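Local atomic coordinates of FixG-related protein (Vibrio parahaemolyticus, PDB entry 2R39), a protein that probably takes part in electron transport as a membrane-bound 4Fe-4S protein, this chain being its C-terminal immunoglobulin-like domain. Residues A83-F97 and F106-L118. Sequence-based numbering, arbitrary orientation.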
# COMPACT_ATOMS: atom_id res chain seq x y z
N ALA A 83 1.58 -2.58 13.14
CA ALA A 83 2.85 -2.14 13.69
C ALA A 83 2.85 -2.33 15.18
O ALA A 83 1.83 -2.14 15.83
CB ALA A 83 3.10 -0.65 13.34
N ASP A 84 4.00 -2.67 15.74
CA ASP A 84 4.18 -2.73 17.20
C ASP A 84 4.20 -1.28 17.68
O ASP A 84 5.10 -0.54 17.27
CB ASP A 84 5.50 -3.43 17.51
CG ASP A 84 5.83 -3.48 18.99
OD1 ASP A 84 5.14 -2.86 19.83
OD2 ASP A 84 6.82 -4.17 19.31
N PRO A 85 3.22 -0.87 18.52
CA PRO A 85 3.14 0.55 18.94
C PRO A 85 4.38 1.01 19.73
O PRO A 85 4.73 2.19 19.68
CB PRO A 85 1.88 0.60 19.82
CG PRO A 85 1.66 -0.83 20.28
CD PRO A 85 2.13 -1.68 19.12
N ASP A 86 5.03 0.08 20.42
CA ASP A 86 6.27 0.35 21.15
C ASP A 86 7.41 0.78 20.22
O ASP A 86 8.37 1.40 20.68
CB ASP A 86 6.71 -0.87 21.97
CG ASP A 86 5.75 -1.19 23.10
OD1 ASP A 86 4.91 -0.33 23.44
OD2 ASP A 86 5.84 -2.30 23.66
N LYS A 87 7.30 0.47 18.93
CA LYS A 87 8.35 0.83 17.99
C LYS A 87 7.94 1.99 17.06
O LYS A 87 8.70 2.39 16.18
CB LYS A 87 8.84 -0.42 17.23
CG LYS A 87 9.44 -1.47 18.20
CD LYS A 87 9.81 -2.77 17.53
CE LYS A 87 10.36 -3.78 18.55
NZ LYS A 87 11.37 -3.14 19.45
N LEU A 88 6.74 2.53 17.26
CA LEU A 88 6.31 3.72 16.50
C LEU A 88 6.99 4.94 17.12
O LEU A 88 7.11 5.03 18.34
CB LEU A 88 4.78 3.88 16.52
CG LEU A 88 3.90 2.81 15.82
CD1 LEU A 88 2.44 3.06 16.14
CD2 LEU A 88 4.08 2.78 14.32
N ASN A 89 7.42 5.88 16.27
CA ASN A 89 8.09 7.11 16.74
C ASN A 89 7.11 8.08 17.40
O ASN A 89 7.44 8.78 18.37
CB ASN A 89 8.82 7.79 15.56
CG ASN A 89 10.04 6.99 15.07
OD1 ASN A 89 10.56 6.12 15.77
ND2 ASN A 89 10.49 7.30 13.86
N SER A 90 5.89 8.09 16.85
CA SER A 90 4.79 8.94 17.31
C SER A 90 3.47 8.35 16.79
O SER A 90 3.47 7.36 16.08
CB SER A 90 4.94 10.35 16.74
OG SER A 90 4.89 10.30 15.32
N ALA A 91 2.35 8.98 17.17
CA ALA A 91 1.03 8.46 16.82
C ALA A 91 0.75 8.57 15.32
O ALA A 91 -0.08 7.83 14.80
CB ALA A 91 -0.05 9.18 17.61
N ILE A 92 1.40 9.51 14.65
CA ILE A 92 1.22 9.69 13.20
C ILE A 92 2.51 9.50 12.45
O ILE A 92 3.46 10.30 12.60
CB ILE A 92 0.64 11.08 12.82
CG1 ILE A 92 -0.66 11.32 13.55
CG2 ILE A 92 0.44 11.18 11.26
CD1 ILE A 92 -1.06 12.71 13.63
N THR A 93 2.55 8.47 11.61
CA THR A 93 3.70 8.20 10.78
C THR A 93 3.38 8.45 9.30
O THR A 93 2.38 7.93 8.77
CB THR A 93 4.17 6.75 10.99
OG1 THR A 93 4.34 6.49 12.40
CG2 THR A 93 5.49 6.48 10.29
N THR A 94 4.23 9.24 8.64
CA THR A 94 4.17 9.37 7.18
C THR A 94 4.73 8.13 6.52
O THR A 94 5.82 7.67 6.86
CB THR A 94 4.95 10.61 6.67
OG1 THR A 94 4.34 11.76 7.23
CG2 THR A 94 4.84 10.74 5.13
N ILE A 95 3.95 7.56 5.59
CA ILE A 95 4.37 6.38 4.86
C ILE A 95 4.15 6.65 3.38
O ILE A 95 3.46 7.60 3.01
CB ILE A 95 3.59 5.10 5.33
CG1 ILE A 95 2.07 5.29 5.14
CG2 ILE A 95 3.90 4.78 6.85
CD1 ILE A 95 1.19 3.99 5.27
N GLN A 96 4.74 5.80 2.54
CA GLN A 96 4.46 5.83 1.11
C GLN A 96 4.23 4.41 0.70
O GLN A 96 5.02 3.53 1.07
CB GLN A 96 5.69 6.24 0.33
CG GLN A 96 5.89 7.70 0.10
CD GLN A 96 7.11 7.89 -0.75
OE1 GLN A 96 7.97 6.98 -0.83
NE2 GLN A 96 7.20 9.02 -1.41
N PHE A 97 3.17 4.20 -0.07
CA PHE A 97 3.00 2.96 -0.80
C PHE A 97 3.70 3.08 -2.15
O PHE A 97 3.70 4.15 -2.80
CB PHE A 97 1.53 2.67 -0.97
CG PHE A 97 0.84 2.30 0.31
CD1 PHE A 97 0.95 1.01 0.83
CD2 PHE A 97 0.06 3.23 1.00
CE1 PHE A 97 0.30 0.66 2.01
CE2 PHE A 97 -0.58 2.89 2.18
CZ PHE A 97 -0.45 1.60 2.68
N PHE A 106 9.72 1.31 -13.71
CA PHE A 106 8.79 2.36 -13.35
C PHE A 106 8.31 2.13 -11.91
O PHE A 106 8.03 1.00 -11.51
CB PHE A 106 7.61 2.36 -14.34
CG PHE A 106 6.54 3.39 -14.03
CD1 PHE A 106 6.78 4.75 -14.25
CD2 PHE A 106 5.30 2.99 -13.56
CE1 PHE A 106 5.79 5.71 -13.97
CE2 PHE A 106 4.30 3.93 -13.29
CZ PHE A 106 4.55 5.30 -13.48
N THR A 107 8.26 3.20 -11.13
CA THR A 107 7.63 3.11 -9.81
C THR A 107 6.61 4.24 -9.68
O THR A 107 6.76 5.28 -10.32
CB THR A 107 8.65 3.20 -8.65
OG1 THR A 107 9.26 4.50 -8.67
CG2 THR A 107 9.72 2.13 -8.78
N ILE A 108 5.56 4.00 -8.90
CA ILE A 108 4.68 5.08 -8.48
C ILE A 108 4.75 5.07 -6.97
O ILE A 108 4.68 4.01 -6.37
CB ILE A 108 3.19 4.83 -8.83
CG1 ILE A 108 3.02 4.42 -10.28
CG2 ILE A 108 2.33 6.08 -8.52
CD1 ILE A 108 1.86 3.52 -10.47
N GLU A 109 4.85 6.25 -6.38
CA GLU A 109 4.83 6.40 -4.93
C GLU A 109 3.59 7.19 -4.59
O GLU A 109 3.30 8.21 -5.23
CB GLU A 109 6.06 7.16 -4.42
CG GLU A 109 7.41 6.47 -4.66
CD GLU A 109 7.86 6.58 -6.10
OE1 GLU A 109 7.56 7.60 -6.76
OE2 GLU A 109 8.52 5.64 -6.59
N VAL A 110 2.85 6.72 -3.59
CA VAL A 110 1.69 7.46 -3.10
C VAL A 110 1.84 7.60 -1.60
O VAL A 110 1.95 6.60 -0.87
CB VAL A 110 0.35 6.73 -3.47
CG1 VAL A 110 -0.85 7.58 -3.03
CG2 VAL A 110 0.27 6.47 -4.98
N GLU A 111 1.83 8.83 -1.12
CA GLU A 111 2.00 9.07 0.29
C GLU A 111 0.71 8.80 1.03
O GLU A 111 -0.35 9.10 0.53
CB GLU A 111 2.43 10.51 0.51
CG GLU A 111 2.84 10.75 1.93
CD GLU A 111 3.37 12.14 2.14
OE1 GLU A 111 4.45 12.46 1.58
OE2 GLU A 111 2.73 12.89 2.88
N SER A 112 0.82 8.25 2.25
CA SER A 112 -0.36 8.03 3.08
C SER A 112 0.06 8.17 4.54
O SER A 112 1.10 8.75 4.84
CB SER A 112 -0.94 6.63 2.78
OG SER A 112 -2.13 6.39 3.51
N ARG A 113 -0.72 7.60 5.46
CA ARG A 113 -0.42 7.78 6.89
C ARG A 113 -0.59 6.47 7.63
O ARG A 113 -1.44 5.69 7.25
CB ARG A 113 -1.37 8.81 7.50
CG ARG A 113 -1.27 10.25 6.92
CD ARG A 113 0.02 10.96 7.35
NE ARG A 113 0.06 12.33 6.84
CZ ARG A 113 0.63 12.70 5.71
NH1 ARG A 113 1.21 11.78 4.93
NH2 ARG A 113 0.57 13.97 5.33
N PHE A 114 0.21 6.24 8.67
CA PHE A 114 -0.09 5.18 9.63
C PHE A 114 -0.33 5.88 10.96
O PHE A 114 0.53 6.63 11.43
CB PHE A 114 1.03 4.13 9.79
CG PHE A 114 0.60 2.95 10.68
CD1 PHE A 114 -0.00 1.83 10.12
CD2 PHE A 114 0.73 3.02 12.07
CE1 PHE A 114 -0.43 0.76 10.94
CE2 PHE A 114 0.31 1.96 12.88
CZ PHE A 114 -0.28 0.85 12.32
N ILE A 115 -1.49 5.63 11.55
CA ILE A 115 -1.94 6.37 12.72
C ILE A 115 -2.38 5.41 13.82
O ILE A 115 -3.17 4.49 13.58
CB ILE A 115 -3.05 7.40 12.35
CG1 ILE A 115 -2.59 8.28 11.17
CG2 ILE A 115 -3.43 8.30 13.57
CD1 ILE A 115 -3.67 9.22 10.63
N LYS A 116 -1.82 5.63 15.02
CA LYS A 116 -2.17 4.88 16.23
C LYS A 116 -3.38 5.49 16.92
O LYS A 116 -3.76 6.63 16.63
CB LYS A 116 -0.97 4.84 17.18
CG LYS A 116 -1.13 3.92 18.42
CD LYS A 116 0.21 3.80 19.15
CE LYS A 116 1.11 5.05 18.96
NZ LYS A 116 2.51 4.83 19.47
N LYS A 117 -3.99 4.73 17.83
CA LYS A 117 -5.18 5.18 18.57
C LYS A 117 -4.92 6.42 19.40
O LYS A 117 -5.79 7.30 19.50
CB LYS A 117 -5.72 4.07 19.46
CG LYS A 117 -7.11 4.36 19.96
CD LYS A 117 -7.76 3.15 20.59
CE LYS A 117 -9.19 3.46 20.94
NZ LYS A 117 -9.88 2.25 21.47
N LEU A 118 -3.74 6.50 20.02
CA LEU A 118 -3.41 7.62 20.90
C LEU A 118 -2.01 8.17 20.65
O LEU A 118 -1.76 9.36 20.84
CB LEU A 118 -3.58 7.23 22.38
CG LEU A 118 -4.94 6.83 22.95
CD1 LEU A 118 -4.79 6.41 24.41
CD2 LEU A 118 -5.98 7.95 22.83
OXT LEU A 118 -1.09 7.43 20.27
O HOH W 1 2.42 6.09 13.86
O HOH W 2 5.67 11.70 -0.50
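Thr93, Ile95 and Phe97 form antiparallel hydrogen-bonded pairs with Phe114, Ser112 and Val110, and beyond the strand Lys116 N still reaches Ala91 O at 2.8 Å. Phe114 carries the inward face. With chi1 at -173° its CG lies anti to the backbone N, and the ring reaches back to the end of strand 74-83 and the loop after it, Ala83 CB lying 3.8 Å from Phe114 CZ, while Leu88 crosses the ring at about a right angle, its CD2 near CD2 of Phe114. A water in plane at the edge of this ring donates to Ser90 O and Phe114 O. Further along, Ser112 CB sits at the edge of the Phe97 ring, 3.8 Å from CE2. Leu81 of strand 74-83 and Tyr35 of strand 31-41 pack against this same face, Tyr35 meeting the Phe97 ring edge-to-face.

On the other face Arg113 folds back at chi2 (-71°), and its NH1 holds two acceptors close to the guanidinium plane: Glu111 OE2, in a 2.8 Å salt bridge, and Ser112 O. That carbonyl also accepts from Ile95 N, the two donors arriving from opposite faces of its plane. Thr94 OG1 lies over one guanidinium face, toward its rim, and Thr94 CG2 rests 3.6 Å from Glu111 CD. A second water accepts from Gln96 NE2; its contact with Glu111 OE1 is doubtfully short.

Past the end of strand 106-115, the Lys116 chain runs along Leu88 in the opposite direction, Lys116 CE to Leu88 CD1 at 3.7 Å, and NZ makes a weak bond to Pro85 O. The whole is a twisted beta hairpin at one edge of a four-stranded sheet, packed on a second sheet as in an immunoglobulin-like beta sandwich.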